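Local coordinates for putative cell filamentation protein (Bartonella quintana, PDB 4N67), which binds ADP in its Fic domain and probably transfers AMP from ATP to hydroxyl groups of target proteins in the host cell, at residues L62-I65 / H66-F70; K177-F180 / S181-T184. The protein carries 2 engineered substitutions. All coordinates share one frame; numbering follows the deposited sequence. Where two conformers were deposited one is given.

How the interactions relate
Following the chain from the N terminus, interaction 1 comes first, within a helix spanning 59-70, and interaction 2 comes later, where strand 176-178 turns toward helix 185-198. Each is a local contact along an unbroken run of residues, so neither closes a long loop. They occur in series, neither nested nor crossed, with centres about 20 Å apart and nearest atoms about 10 Å apart. What relates them is helix 164-174: Ile65 of interaction 1 rests on its Met165 and Phe166, while Phe180 of interaction 2 touches its Arg164 and Met167. Interaction 1 also joins helix 30-48, and interaction 2 joins helix 202-211 and the small sheet beside it.

Interaction 1 of 2, residues L62-I65 / H66-F70; sequences LRTI and HWCLF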
loop_
_atom_site.group_PDB
_atom_site.type_symbol
_atom_site.label_atom_id
_atom_site.label_comp_id
_atom_site.label_asym_id
_atom_site.label_seq_id
_atom_site.Cartn_x
_atom_site.Cartn_y
_atom_site.Cartn_z
ATOM N N LEU A 62 1.184 2.343 -8.436
ATOM C CA LEU A 62 1.438 2.132 -7.016
ATOM C C LEU A 62 2.620 2.973 -6.564
ATOM O O LEU A 62 2.561 3.629 -5.515
ATOM C CB LEU A 62 1.651 0.657 -6.728
ATOM C CG LEU A 62 1.669 0.268 -5.276
ATOM C CD1 LEU A 62 0.274 0.196 -4.703
ATOM C CD2 LEU A 62 2.353 -1.074 -5.111
ATOM N N ARG A 63 3.674 3.005 -7.387
ATOM C CA ARG A 63 4.815 3.848 -7.069
ATOM C C ARG A 63 4.459 5.342 -7.042
ATOM O O ARG A 63 4.912 6.097 -6.183
ATOM C CB ARG A 63 5.947 3.579 -8.054
ATOM C CG ARG A 63 6.607 2.215 -7.871
ATOM C CD ARG A 63 7.758 2.021 -8.858
ATOM N NE ARG A 63 8.561 0.855 -8.521
ATOM C CZ ARG A 63 8.402 -0.376 -8.994
ATOM N NH1 ARG A 63 7.495 -0.663 -9.917
ATOM N NH2 ARG A 63 9.232 -1.333 -8.579
ATOM N N THR A 64 3.629 5.759 -7.977
ATOM C CA THR A 64 3.149 7.142 -7.995
ATOM C C THR A 64 2.371 7.494 -6.729
ATOM O O THR A 64 2.583 8.558 -6.146
ATOM C CB THR A 64 2.307 7.414 -9.231
ATOM O OG1 THR A 64 3.182 7.458 -10.367
ATOM C CG2 THR A 64 1.580 8.710 -9.136
ATOM N N ILE A 65 1.475 6.619 -6.286
ATOM C CA ILE A 65 0.785 6.859 -5.044
ATOM C C ILE A 65 1.745 7.021 -3.883
ATOM O O ILE A 65 1.650 7.980 -3.104
ATOM C CB ILE A 65 -0.228 5.737 -4.721
ATOM C CG1 ILE A 65 -1.334 5.691 -5.787
ATOM C CG2 ILE A 65 -0.820 5.913 -3.342
ATOM C CD1 ILE A 65 -2.183 4.451 -5.688
ATOM N N HIS A 66 2.700 6.099 -3.762
ATOM C CA HIS A 66 3.653 6.169 -2.657
ATOM C C HIS A 66 4.425 7.486 -2.746
ATOM O O HIS A 66 4.666 8.157 -1.752
ATOM C CB HIS A 66 4.619 5.005 -2.687
ATOM C CG HIS A 66 5.445 4.887 -1.462
ATOM N ND1 HIS A 66 6.689 5.478 -1.328
ATOM C CD2 HIS A 66 5.213 4.231 -0.305
ATOM C CE1 HIS A 66 7.178 5.181 -0.138
ATOM N NE2 HIS A 66 6.300 4.439 0.504
ATOM N N TRP A 67 4.820 7.866 -3.954
ATOM C CA TRP A 67 5.560 9.121 -4.143
ATOM C C TRP A 67 4.681 10.311 -3.682
ATOM O O TRP A 67 5.128 11.187 -2.951
ATOM C CB TRP A 67 5.988 9.311 -5.591
ATOM C CG TRP A 67 6.803 10.550 -5.752
ATOM C CD1 TRP A 67 8.149 10.654 -5.540
ATOM C CD2 TRP A 67 6.332 11.839 -6.108
ATOM N NE1 TRP A 67 8.540 11.982 -5.764
ATOM C CE2 TRP A 67 7.443 12.710 -6.106
ATOM C CE3 TRP A 67 5.068 12.352 -6.414
ATOM C CZ2 TRP A 67 7.339 14.078 -6.408
ATOM C CZ3 TRP A 67 4.966 13.773 -6.709
ATOM C CH2 TRP A 67 6.096 14.577 -6.702
ATOM N N CYS A 68 3.424 10.357 -4.106
ATOM C CA CYS A 68 2.561 11.485 -3.737
ATOM C C CYS A 68 2.405 11.545 -2.224
ATOM O O CYS A 68 2.520 12.615 -1.614
ATOM C CB CYS A 68 1.213 11.375 -4.437
ATOM S SG CYS A 68 1.281 11.639 -6.224
ATOM N N LEU A 69 2.163 10.400 -1.609
ATOM C CA LEU A 69 1.931 10.390 -0.158
ATOM C C LEU A 69 3.189 10.708 0.642
ATOM O O LEU A 69 3.086 11.343 1.695
ATOM C CB LEU A 69 1.341 9.038 0.326
ATOM C CG LEU A 69 -0.012 8.657 -0.264
ATOM C CD1 LEU A 69 -0.461 7.304 0.267
ATOM C CD2 LEU A 69 -1.093 9.706 -0.039
ATOM N N PHE A 70 4.363 10.306 0.162
ATOM C CA PHE A 70 5.556 10.318 0.975
ATOM C C PHE A 70 6.695 11.205 0.513
ATOM O O PHE A 70 7.688 11.325 1.240
ATOM C CB PHE A 70 6.090 8.900 1.199
ATOM C CG PHE A 70 5.219 8.072 2.076
ATOM C CD1 PHE A 70 5.352 8.163 3.439
ATOM C CD2 PHE A 70 4.245 7.229 1.549
ATOM C CE1 PHE A 70 4.537 7.419 4.283
ATOM C CE2 PHE A 70 3.424 6.502 2.396
ATOM C CZ PHE A 70 3.556 6.620 3.757
#
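Ile65 and Leu69 lie side by side one helical turn apart and point the same way, with Ile65 CG2 3.9 Å from Leu69 CD1. With chi1 at -63°, CG1 of Ile65 lies beside the backbone N and opposite the carbonyl carbon, which leaves CG2 to face Leu69. On this flank both residues face helix 30-48, through Phe48 and Glu44, and Ile65 also reaches Phe166 of helix 164-174. The backbone holds the spacing: Leu69 N donates to Ile65 O at 2.9 Å, and Trp67 N to Arg63 O at 2.8 Å. His66, tied to Leu62 O by its backbone N at 3.0 Å, turns its ring toward the interior. Phe70 CD2 sits 3.6 Å above one face of that imidazole, near its rim, while Phe155 also stacks with it. Both ring nitrogens are engaged, ND1 by Gly78 N and NE2 by Lys157 O. The result is a regular alpha-helix with i to i+4 pairing, whose inner histidine meets, through Phe155 and Lys157, the HPF-containing signature loop of a Fic domain, its side chain about 7 Å from the bound ADP at the nearest atoms.

Interaction 2 of 2, residues K177-F180 / S181-T184; sequences KIDF and SLIT
Asp179 holds its CG anti to the backbone N (chi1 -173°), and Ser181 puts OG in the crowded position between its backbone N and carbonyl carbon (chi1 81°); together these torsions bring the hydroxyl within bonding distance of the carboxylate across a single intervening residue. Ser181 OG donates to Asp179 OD1 over a short 2.6 Å, reaching it on the syn side. The same oxygen takes a second bond from Ser181 N at 3.1 Å, this one on the anti side and bent, 136° at the hydrogen. Both donors approach from one face of the carboxylate plane, so a single oxygen is gripped twice by one residue, which should limit rotation of the carboxylate. The bond from the backbone N makes this an Asx turn.

Two backbone bonds continue the tight winding. Leu182 N reaches Asp179 O at 3.2 Å, and Ile183 N reaches Phe180 O at 3.3 Å, each nearly straight at hydrogen, the i to i+3 pattern of a 3-10 turn. Leu182 then crosses Asp179 at about a right angle, CD1 lying 3.8 Å from Asp179 CB. Ile183 folds CG1 back against Phe180 O at 3.2 Å.

This surface turn follows strand 176-178, which pairs with strand 212-214. Phe180 and Ile183 both lean on Ile211 of helix 202-211, and Phe180 also meets Arg164 and Met167 of helix 164-174. Beyond the turn, Thr184 OG1 caps Arg187 N, starting helix 185-198.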
loop_
_atom_site.group_PDB
_atom_site.type_symbol
_atom_site.label_atom_id
_atom_site.label_comp_id
_atom_site.label_asym_id
_atom_site.label_seq_id
_atom_site.Cartn_x
_atom_site.Cartn_y
_atom_site.Cartn_z
ATOM N N LYS A 177 -17.425 2.630 -4.112
ATOM C CA LYS A 177 -16.763 3.450 -3.125
ATOM C C LYS A 177 -16.232 2.517 -2.048
ATOM O O LYS A 177 -16.999 1.809 -1.435
ATOM C CB LYS A 177 -17.719 4.468 -2.480
ATOM C CG LYS A 177 -16.999 5.277 -1.418
ATOM C CD LYS A 177 -17.750 6.486 -0.912
ATOM C CE LYS A 177 -16.912 7.205 0.134
ATOM N NZ LYS A 177 -15.551 7.553 -0.335
ATOM N N ILE A 178 -14.918 2.534 -1.813
ATOM C CA ILE A 178 -14.286 1.734 -0.748
ATOM C C ILE A 178 -13.834 2.732 0.305
ATOM O O ILE A 178 -13.041 3.624 -0.002
ATOM C CB ILE A 178 -13.083 0.926 -1.270
ATOM C CG1 ILE A 178 -13.524 -0.048 -2.368
ATOM C CG2 ILE A 178 -12.380 0.198 -0.120
ATOM C CD1 ILE A 178 -12.379 -0.837 -2.995
ATOM N N ASP A 179 -14.350 2.589 1.530
ATOM C CA ASP A 179 -14.129 3.594 2.602
ATOM C C ASP A 179 -13.502 2.949 3.829
ATOM O O ASP A 179 -14.191 2.375 4.686
ATOM C CB ASP A 179 -15.449 4.303 2.933
ATOM C CG ASP A 179 -15.266 5.472 3.911
ATOM O OD1 ASP A 179 -14.131 5.630 4.438
ATOM O OD2 ASP A 179 -16.257 6.194 4.125
ATOM N N PHE A 180 -12.182 3.062 3.940
ATOM C CA PHE A 180 -11.463 2.370 5.006
ATOM C C PHE A 180 -11.672 3.006 6.355
ATOM O O PHE A 180 -11.386 2.378 7.358
ATOM C CB PHE A 180 -9.970 2.303 4.712
ATOM C CG PHE A 180 -9.626 1.351 3.607
ATOM C CD1 PHE A 180 -9.435 0.022 3.881
ATOM C CD2 PHE A 180 -9.439 1.801 2.307
ATOM C CE1 PHE A 180 -9.081 -0.877 2.898
ATOM C CE2 PHE A 180 -9.093 0.906 1.298
ATOM C CZ PHE A 180 -8.907 -0.432 1.588
ATOM N N SER A 181 -12.187 4.233 6.340
ATOM C CA SER A 181 -12.519 4.957 7.587
ATOM C C SER A 181 -13.645 4.292 8.361
ATOM O O SER A 181 -13.842 4.584 9.552
ATOM C CB SER A 181 -12.853 6.424 7.287
ATOM O OG SER A 181 -14.165 6.634 6.827
ATOM N N LEU A 182 -14.398 3.404 7.715
ATOM C CA LEU A 182 -15.482 2.673 8.368
ATOM C C LEU A 182 -15.023 1.596 9.346
ATOM O O LEU A 182 -15.838 1.062 10.101
ATOM C CB LEU A 182 -16.405 2.050 7.312
ATOM C CG LEU A 182 -17.175 3.080 6.505
ATOM C CD1 LEU A 182 -17.812 2.440 5.278
ATOM C CD2 LEU A 182 -18.231 3.743 7.366
ATOM N N ILE A 183 -13.730 1.284 9.352
ATOM C CA ILE A 183 -13.183 0.253 10.224
ATOM C C ILE A 183 -11.940 0.758 10.939
ATOM O O ILE A 183 -11.399 1.793 10.588
ATOM C CB ILE A 183 -12.814 -1.016 9.439
ATOM C CG1 ILE A 183 -11.824 -0.675 8.313
ATOM C CG2 ILE A 183 -14.076 -1.691 8.910
ATOM C CD1 ILE A 183 -11.056 -1.865 7.819
ATOM N N THR A 184 -11.519 0.003 11.950
ATOM C CA THR A 184 -10.353 0.335 12.745
ATOM C C THR A 184 -9.097 -0.222 12.104
ATOM O O THR A 184 -9.164 -1.146 11.304
ATOM C CB THR A 184 -10.474 -0.257 14.162
ATOM O OG1 THR A 184 -10.696 -1.675 14.081
ATOM C CG2 THR A 184 -11.639 0.366 14.915
#